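Local atomic coordinates of putative N-acetylmuramoyl-L-alanine amidase,autolysin cwp6 (Peptoclostridium difficile, PDB entry 5J72), a protein that probably cleaves the amide bond between N-acetylmuramic acid and L-alanine in peptidoglycan, using a zinc-dependent amidase domain alongside cell wall-binding CWB2 modules. Residues L48-N51 and S56-G59. Numbering follows the deposited sequence.
Sequences LNYN and SYEG
Tyr50 packs across the ring of Tyr57 at a non-hydrogen-bonded pair of an antiparallel beta hairpin, in which strand 42-51 turns back into strand 56-63 within the N-terminal domain of Cwp6. Tyr50 CD1 sits over one face of the Tyr57 ring, displaced toward its rim and 3.5 Å from Tyr57 CZ. The two ring planes are inclined at 53°, so this is neither a parallel stack nor a T-shape. With CG beside its backbone N (chi1 -72°), the Tyr57 ring swings toward the partner strand, where its CE2 meets Tyr50 CB at 3.6 Å. The hydroxyls diverge: Tyr57 OH bonds to Ala30 O and Tyr50 OH to Asp55 in the hairpin loop. Leu48 points toward the other strand beside Tyr57; its CB packs against Tyr57 CB, and CD2 runs over the backbone of Gly59, 3.5 Å from Gly59 CA. Strands 30-39 and 16-24 flank the hairpin and help bury Leu48 through Ile33, Leu35, Ala20 and Val22.

Along the backbone, Asn49 and Glu58 exchange two hydrogen bonds, N to O in each direction. Asn51 N then donates to Ser56 O at 2.8 Å, whereas the return bond from Ser56 N to Asn51 O is weak. A water donates to both Asn49 OD1 and Glu58 O, bridging the strands. On the face shared by Asn49, Asn51, Ser56 and Glu58, the extended Glu58 side chain reaches diagonally toward the loop, where Thr54 OG1 bonds to its OE1. Asn51 ND2 holds the other oxygen, Glu58 OE2, at 3.0 Å through a nearly straight N-H...O hydrogen bond (174°), its donor lying above the carboxylate plane.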
ATOM      1  N   LEU A  48       6.150 -19.270  26.359  1.00 19.37           N
ATOM      2  CA  LEU A  48       6.815 -19.555  25.077  1.00 18.24           C
ATOM      3  C   LEU A  48       7.349 -20.970  25.151  1.00 20.69           C
ATOM      4  O   LEU A  48       8.028 -21.318  26.126  1.00 21.39           O
ATOM      5  CB  LEU A  48       7.967 -18.518  24.888  1.00 19.69           C
ATOM      6  CG  LEU A  48       7.550 -17.047  25.125  1.00 21.80           C
ATOM      7  CD1 LEU A  48       8.728 -16.218  24.745  1.00 18.10           C
ATOM      8  CD2 LEU A  48       6.287 -16.655  24.269  1.00 24.14           C
ATOM      9  N   ASN A  49       7.050 -21.793  24.144  1.00 21.35           N
ATOM     10  CA  ASN A  49       7.470 -23.202  24.131  1.00 21.90           C
ATOM     11  C   ASN A  49       8.714 -23.436  23.314  1.00 22.22           C
ATOM     12  O   ASN A  49       8.860 -22.860  22.253  1.00 23.10           O
ATOM     13  CB  ASN A  49       6.354 -23.995  23.525  1.00 21.50           C
ATOM     14  CG  ASN A  49       5.156 -23.937  24.444  1.00 29.20           C
ATOM     15  OD1 ASN A  49       4.143 -23.356  24.076  1.00 35.69           O
ATOM     16  ND2 ASN A  49       5.213 -24.490  25.643  1.00 27.83           N
ATOM     17  N   TYR A  50       9.585 -24.315  23.806  1.00 24.40           N
ATOM     18  CA  TYR A  50      10.831 -24.620  23.144  1.00 23.34           C
ATOM     19  C   TYR A  50      10.620 -25.250  21.757  1.00 24.93           C
ATOM     20  O   TYR A  50       9.848 -26.204  21.613  1.00 27.23           O
ATOM     21  CB  TYR A  50      11.634 -25.554  24.032  1.00 25.26           C
ATOM     22  CG  TYR A  50      13.052 -25.709  23.525  1.00 28.89           C
ATOM     23  CD1 TYR A  50      13.947 -24.647  23.563  1.00 29.04           C
ATOM     24  CD2 TYR A  50      13.496 -26.927  23.008  1.00 34.77           C
ATOM     25  CE1 TYR A  50      15.259 -24.792  23.103  1.00 36.24           C
ATOM     26  CE2 TYR A  50      14.806 -27.086  22.559  1.00 37.07           C
ATOM     27  CZ  TYR A  50      15.680 -26.026  22.605  1.00 42.22           C
ATOM     28  OH  TYR A  50      16.947 -26.224  22.134  1.00 44.33           O
ATOM     29  N   ASN A  51      11.323 -24.736  20.773  1.00 26.72           N
ATOM     30  CA  ASN A  51      11.221 -25.255  19.409  1.00 28.94           C
ATOM     31  C   ASN A  51      12.634 -25.763  19.077  1.00 32.31           C
ATOM     32  O   ASN A  51      13.541 -24.962  18.909  1.00 34.32           O
ATOM     33  CB  ASN A  51      10.727 -24.169  18.464  1.00 29.27           C
ATOM     34  CG  ASN A  51      10.740 -24.600  16.978  1.00 41.03           C
ATOM     35  OD1 ASN A  51      11.241 -25.675  16.637  1.00 41.80           O
ATOM     36  ND2 ASN A  51      10.295 -23.785  16.042  1.00 40.62           N
ATOM     37  N   SER A  56      14.972 -22.180  20.232  1.00 28.83           N
ATOM     38  CA  SER A  56      14.396 -20.903  20.754  1.00 29.82           C
ATOM     39  C   SER A  56      13.057 -21.181  21.463  1.00 29.15           C
ATOM     40  O   SER A  56      12.430 -22.180  21.174  1.00 25.06           O
ATOM     41  CB  SER A  56      14.054 -19.991  19.580  1.00 32.50           C
ATOM     42  OG  SER A  56      15.105 -19.064  19.425  1.00 46.28           O
ATOM     43  N   TYR A  57      12.638 -20.290  22.361  1.00 24.53           N
ATOM     44  CA  TYR A  57      11.333 -20.442  23.010  1.00 21.25           C
ATOM     45  C   TYR A  57      10.424 -19.489  22.180  1.00 20.97           C
ATOM     46  O   TYR A  57      10.743 -18.290  22.046  1.00 22.29           O
ATOM     47  CB  TYR A  57      11.467 -20.040  24.489  1.00 18.63           C
ATOM     48  CG  TYR A  57      12.242 -21.097  25.261  1.00 20.22           C
ATOM     49  CD1 TYR A  57      13.638 -21.057  25.337  1.00 24.44           C
ATOM     50  CD2 TYR A  57      11.584 -22.140  25.891  1.00 18.97           C
ATOM     51  CE1 TYR A  57      14.347 -22.037  26.027  1.00 20.35           C
ATOM     52  CE2 TYR A  57      12.280 -23.121  26.578  1.00 20.09           C
ATOM     53  CZ  TYR A  57      13.655 -23.070  26.638  1.00 25.75           C
ATOM     54  OH  TYR A  57      14.318 -24.091  27.279  1.00 25.77           O
ATOM     55  N   GLU A  58       9.322 -20.003  21.644  1.00 20.76           N
ATOM     56  CA  GLU A  58       8.485 -19.212  20.757  1.00 21.01           C
ATOM     57  C   GLU A  58       7.040 -19.239  21.194  1.00 21.80           C
ATOM     58  O   GLU A  58       6.558 -20.273  21.683  1.00 21.52           O
ATOM     59  CB  GLU A  58       8.522 -19.836  19.319  1.00 23.92           C
ATOM     60  CG  GLU A  58       9.933 -19.821  18.696  1.00 30.42           C
ATOM     61  CD  GLU A  58       9.988 -20.604  17.367  1.00 45.29           C
ATOM     62  OE1 GLU A  58      11.061 -20.621  16.733  1.00 53.03           O
ATOM     63  OE2 GLU A  58       8.969 -21.213  16.976  1.00 51.10           O
ATOM     64  N   GLY A  59       6.335 -18.140  21.014  1.00 20.33           N
ATOM     65  CA  GLY A  59       4.928 -18.142  21.369  1.00 18.71           C
ATOM     66  C   GLY A  59       4.373 -16.804  20.982  1.00 23.64           C
ATOM     67  O   GLY A  59       5.000 -15.999  20.254  1.00 21.96           O
TER
HETATM   68  O   HOH W   1       4.128 -21.847  21.675  1.00 40.82           O